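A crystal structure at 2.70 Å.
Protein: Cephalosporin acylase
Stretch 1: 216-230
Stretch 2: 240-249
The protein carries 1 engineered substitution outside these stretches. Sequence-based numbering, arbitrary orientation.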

# COMPACT_ATOMS: atom_id res chain seq x y z
N GLY D 216 -35.11 32.40 19.98
CA GLY D 216 -35.50 31.03 20.26
C GLY D 216 -36.81 30.90 20.99
O GLY D 216 -37.27 29.79 21.22
N GLU D 217 -37.42 32.02 21.35
CA GLU D 217 -38.63 32.01 22.17
C GLU D 217 -39.84 31.40 21.44
O GLU D 217 -40.68 30.75 22.07
N SER D 218 -39.90 31.61 20.13
CA SER D 218 -41.01 31.14 19.32
C SER D 218 -41.09 29.63 19.27
O SER D 218 -42.18 29.07 19.15
N PHE D 219 -39.93 28.98 19.37
CA PHE D 219 -39.82 27.52 19.30
C PHE D 219 -40.37 26.83 20.54
O PHE D 219 -41.00 25.78 20.43
N TYR D 220 -40.15 27.42 21.71
CA TYR D 220 -40.48 26.78 22.99
C TYR D 220 -41.75 27.29 23.68
O TYR D 220 -42.53 26.51 24.22
N ARG D 221 -41.94 28.61 23.67
CA ARG D 221 -43.09 29.21 24.32
C ARG D 221 -43.70 30.31 23.45
O ARG D 221 -44.12 31.36 23.94
N GLY D 222 -43.75 30.04 22.15
CA GLY D 222 -44.29 30.98 21.18
C GLY D 222 -45.11 30.28 20.13
O GLY D 222 -45.72 29.24 20.40
N GLU D 223 -45.09 30.83 18.92
CA GLU D 223 -45.97 30.36 17.84
C GLU D 223 -45.59 28.99 17.26
O GLU D 223 -46.46 28.18 16.94
N LEU D 224 -44.29 28.74 17.13
CA LEU D 224 -43.81 27.45 16.63
C LEU D 224 -44.13 26.36 17.63
O LEU D 224 -44.55 25.27 17.26
N ALA D 225 -43.95 26.67 18.91
CA ALA D 225 -44.34 25.78 20.00
C ALA D 225 -45.77 25.30 19.85
O ALA D 225 -46.05 24.12 20.08
N ASP D 226 -46.67 26.21 19.46
CA ASP D 226 -48.08 25.88 19.23
C ASP D 226 -48.28 24.96 18.03
O ASP D 226 -49.11 24.05 18.08
N GLN D 227 -47.51 25.19 16.96
CA GLN D 227 -47.58 24.35 15.76
C GLN D 227 -47.05 22.95 16.02
O GLN D 227 -47.55 21.97 15.47
N ILE D 228 -46.01 22.87 16.85
CA ILE D 228 -45.40 21.61 17.25
C ILE D 228 -46.38 20.84 18.13
O ILE D 228 -46.62 19.65 17.89
N HIS D 229 -46.96 21.51 19.12
CA HIS D 229 -47.92 20.90 20.04
C HIS D 229 -49.14 20.35 19.31
O HIS D 229 -49.61 19.25 19.63
N ALA D 230 -49.63 21.10 18.33
CA ALA D 230 -50.86 20.77 17.62
C ALA D 230 -50.70 19.52 16.77
O ALA D 230 -51.60 18.68 16.72
N THR D 240 -45.90 18.21 24.54
CA THR D 240 -46.87 19.29 24.72
C THR D 240 -46.22 20.66 24.67
O THR D 240 -44.98 20.77 24.66
N LYS D 241 -47.05 21.71 24.63
CA LYS D 241 -46.62 23.10 24.76
C LYS D 241 -45.78 23.26 26.00
O LYS D 241 -44.69 23.84 25.95
N GLU D 242 -46.29 22.75 27.12
CA GLU D 242 -45.71 22.95 28.44
C GLU D 242 -44.37 22.24 28.62
O GLU D 242 -43.55 22.67 29.44
N ASP D 243 -44.17 21.16 27.87
CA ASP D 243 -42.89 20.47 27.84
C ASP D 243 -41.82 21.37 27.24
O ASP D 243 -40.73 21.50 27.78
N LEU D 244 -42.17 21.99 26.12
CA LEU D 244 -41.29 22.94 25.45
C LEU D 244 -41.11 24.21 26.28
O LEU D 244 -40.00 24.71 26.42
N ALA D 245 -42.22 24.70 26.84
CA ALA D 245 -42.25 25.97 27.57
C ALA D 245 -41.24 26.08 28.72
O ALA D 245 -40.63 27.13 28.90
N CYS D 246 -41.06 25.01 29.48
CA CYS D 246 -40.10 25.07 30.57
C CYS D 246 -38.78 24.35 30.28
O CYS D 246 -38.06 23.96 31.21
N TYR D 247 -38.45 24.20 29.01
CA TYR D 247 -37.09 23.81 28.67
C TYR D 247 -36.16 25.01 28.78
O TYR D 247 -36.43 26.08 28.23
N ARG D 248 -35.09 24.93 29.53
CA ARG D 248 -33.95 25.76 29.21
C ARG D 248 -32.66 25.01 29.11
O ARG D 248 -32.45 24.00 29.75
N PRO D 249 -31.79 25.49 28.26
CA PRO D 249 -30.44 24.96 28.19
C PRO D 249 -29.77 25.17 29.54
O PRO D 249 -29.98 26.20 30.19

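What fills the space between the two stretches? L244 has the largest share of any residue. Its CA-to-CB bond points toward the first stretch, and with chi1 m and chi2 t, the common leucine pairing, the side chain settles as a knob among F219, Y220, A225 and I228. Its CD1 lies 4.1 Å from A225 CB and 3.9 Å from I228 CG2, while L244 CB lies 4.2 Å from Y220 CD1. A225 and I228 both point toward the second stretch; I228 is also m, t.

How do the two tyrosines meet? Y247 points toward the first stretch with chi1 t, whereas Y220 leaves its backbone sideways with chi1 m. The rings come together with Y247 CD2 over one face of Y220, 3.2 Å from Y220 CE1, a tight contact. Their centroids are 4.9 Å apart and their planes meet at 36°, so the pair is oblique. Both hydroxyls find hydrogen bonds elsewhere in the structure.

Why does R221 reach so far across? Its CB starts sideways, but the p, t, p sequence of chi1 to chi3 brings the guanidinium to the end of the helix in the second stretch. There R221 NE donates to A245 O at 2.7 Å, and R221 NH2 adds a weak bond to the same A245 O at 3.4 Å. A245 O lies near the guanidinium plane, as an acceptor of its N-H groups should. Within its own stretch, R221 NH1 makes a salt bridge to E217 OE2 at 2.6 Å, which ties down the far end of the arginine. R248, poorly ordered, places its NH2 3.0 Å from R221 NH1; both are donors, so this is a crowding of like charges, with E217 OE2 nearby at 4.3 Å from R248 NH2.

What closes the other end? H229 points toward the second stretch, and chi1 t sets its ring beside the start of the helix. K241 CG sits over one face, 4.0 Å from the ring centroid, in a CH-pi contact, while T240 CA lies at the ring edge, 3.3 Å from H229 ND1. The rest of the K241 chain runs out extended, bringing CE within 3.3 Å of D226 OD2; NZ remains 4.2 Å from D226 OD2, beyond a salt bridge. T240, with chi1 p, turns its hydroxyl back to cap the helix: D243 N donates to T240 OG1 at 3.2 Å, and T240 N returns a bond to D243 OD2 at 3.2 Å.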

# COMPACT_ATOMS: atom_id res chain seq x y z
CB GLU D 217 -38.95 33.43 22.66
CG GLU D 217 -39.49 33.52 24.09
CD GLU D 217 -38.46 33.12 25.15
OE1 GLU D 217 -37.25 33.06 24.84
OE2 GLU D 217 -38.87 32.87 26.30
CB SER D 218 -40.88 31.67 17.90
OG SER D 218 -41.76 30.98 17.03
CB PHE D 219 -38.35 27.13 19.09
CG PHE D 219 -38.14 25.67 18.77
CD1 PHE D 219 -38.25 25.20 17.47
CD2 PHE D 219 -37.77 24.76 19.77
CE1 PHE D 219 -38.04 23.85 17.16
CE2 PHE D 219 -37.56 23.42 19.48
CZ PHE D 219 -37.69 22.97 18.16
CB TYR D 220 -39.31 26.91 23.95
CG TYR D 220 -38.08 26.23 23.47
CD1 TYR D 220 -37.96 24.85 23.54
CD2 TYR D 220 -37.02 26.95 22.94
CE1 TYR D 220 -36.83 24.21 23.10
CE2 TYR D 220 -35.88 26.33 22.50
CZ TYR D 220 -35.78 24.95 22.58
OH TYR D 220 -34.64 24.31 22.15
CB ARG D 221 -42.72 29.71 25.73
CG ARG D 221 -41.42 30.49 25.81
CD ARG D 221 -40.82 30.40 27.21
NE ARG D 221 -39.92 29.25 27.33
CZ ARG D 221 -38.60 29.30 27.18
NH1 ARG D 221 -38.00 30.44 26.89
NH2 ARG D 221 -37.88 28.20 27.31
CB GLU D 223 -46.04 31.40 16.72
CG GLU D 223 -47.38 31.40 16.00
CD GLU D 223 -47.25 31.27 14.50
OE1 GLU D 223 -46.73 32.21 13.86
OE2 GLU D 223 -47.66 30.22 13.97
CB LEU D 224 -42.31 27.49 16.36
CG LEU D 224 -41.86 28.34 15.18
CD1 LEU D 224 -40.34 28.50 15.21
CD2 LEU D 224 -42.36 27.77 13.84
CB ALA D 225 -44.16 26.46 21.34
CB ASP D 226 -48.91 27.16 19.04
CG ASP D 226 -49.03 27.97 20.32
OD1 ASP D 226 -49.33 29.17 20.21
OD2 ASP D 226 -48.82 27.42 21.42
CB GLN D 227 -46.79 24.97 14.63
CG GLN D 227 -47.47 26.14 13.98
CD GLN D 227 -46.79 26.57 12.70
OE1 GLN D 227 -46.41 27.73 12.54
NE2 GLN D 227 -46.62 25.63 11.77
CB ILE D 228 -44.07 21.83 18.01
CG1 ILE D 228 -42.99 22.36 17.07
CG2 ILE D 228 -43.57 20.53 18.62
CD1 ILE D 228 -41.81 22.97 17.79
CB HIS D 229 -48.34 21.89 21.13
CG HIS D 229 -49.50 21.43 21.96
ND1 HIS D 229 -49.37 20.56 23.01
CD2 HIS D 229 -50.82 21.73 21.89
CE1 HIS D 229 -50.55 20.33 23.55
NE2 HIS D 229 -51.45 21.03 22.89
CB ALA D 230 -51.33 21.94 16.76
CB THR D 240 -47.63 19.16 26.05
OG1 THR D 240 -46.72 19.32 27.15
CG2 THR D 240 -48.34 17.81 26.16
CB LYS D 241 -47.83 24.02 24.93
CG LYS D 241 -48.53 24.46 23.67
CD LYS D 241 -49.74 25.29 24.05
CE LYS D 241 -50.81 25.27 22.96
NZ LYS D 241 -52.10 25.82 23.46
CB GLU D 242 -46.70 22.55 29.54
CG GLU D 242 -47.87 23.50 29.69
CD GLU D 242 -49.19 22.77 29.84
OE1 GLU D 242 -49.49 22.28 30.95
OE2 GLU D 242 -49.94 22.69 28.84
CB ASP D 243 -43.00 19.18 27.04
CG ASP D 243 -43.60 18.04 27.84
OD1 ASP D 243 -43.24 17.91 29.03
OD2 ASP D 243 -44.41 17.28 27.27
CB LEU D 244 -41.85 23.29 24.06
CG LEU D 244 -42.09 22.16 23.05
CD1 LEU D 244 -42.91 22.62 21.85
CD2 LEU D 244 -40.77 21.53 22.60
CB ALA D 245 -43.65 26.25 28.09
CB CYS D 246 -40.70 24.69 31.94
SG CYS D 246 -41.61 23.14 32.03
CB TYR D 247 -36.99 23.20 27.27
CG TYR D 247 -35.55 23.14 26.77
CD1 TYR D 247 -34.65 22.22 27.29
CD2 TYR D 247 -35.09 24.04 25.81
CE1 TYR D 247 -33.33 22.19 26.84
CE2 TYR D 247 -33.79 24.00 25.36
CZ TYR D 247 -32.91 23.08 25.88
OH TYR D 247 -31.62 23.07 25.42
CB ARG D 248 -33.80 26.98 30.13
CG ARG D 248 -34.85 27.17 31.20
CD ARG D 248 -35.66 28.47 31.14
NE ARG D 248 -35.32 29.33 30.02
CZ ARG D 248 -36.04 30.37 29.60
NH1 ARG D 248 -37.17 30.70 30.21
NH2 ARG D 248 -35.63 31.09 28.57
CB PRO D 249 -29.76 25.78 27.09
CG PRO D 249 -30.68 26.88 26.77
CD PRO D 249 -32.04 26.54 27.25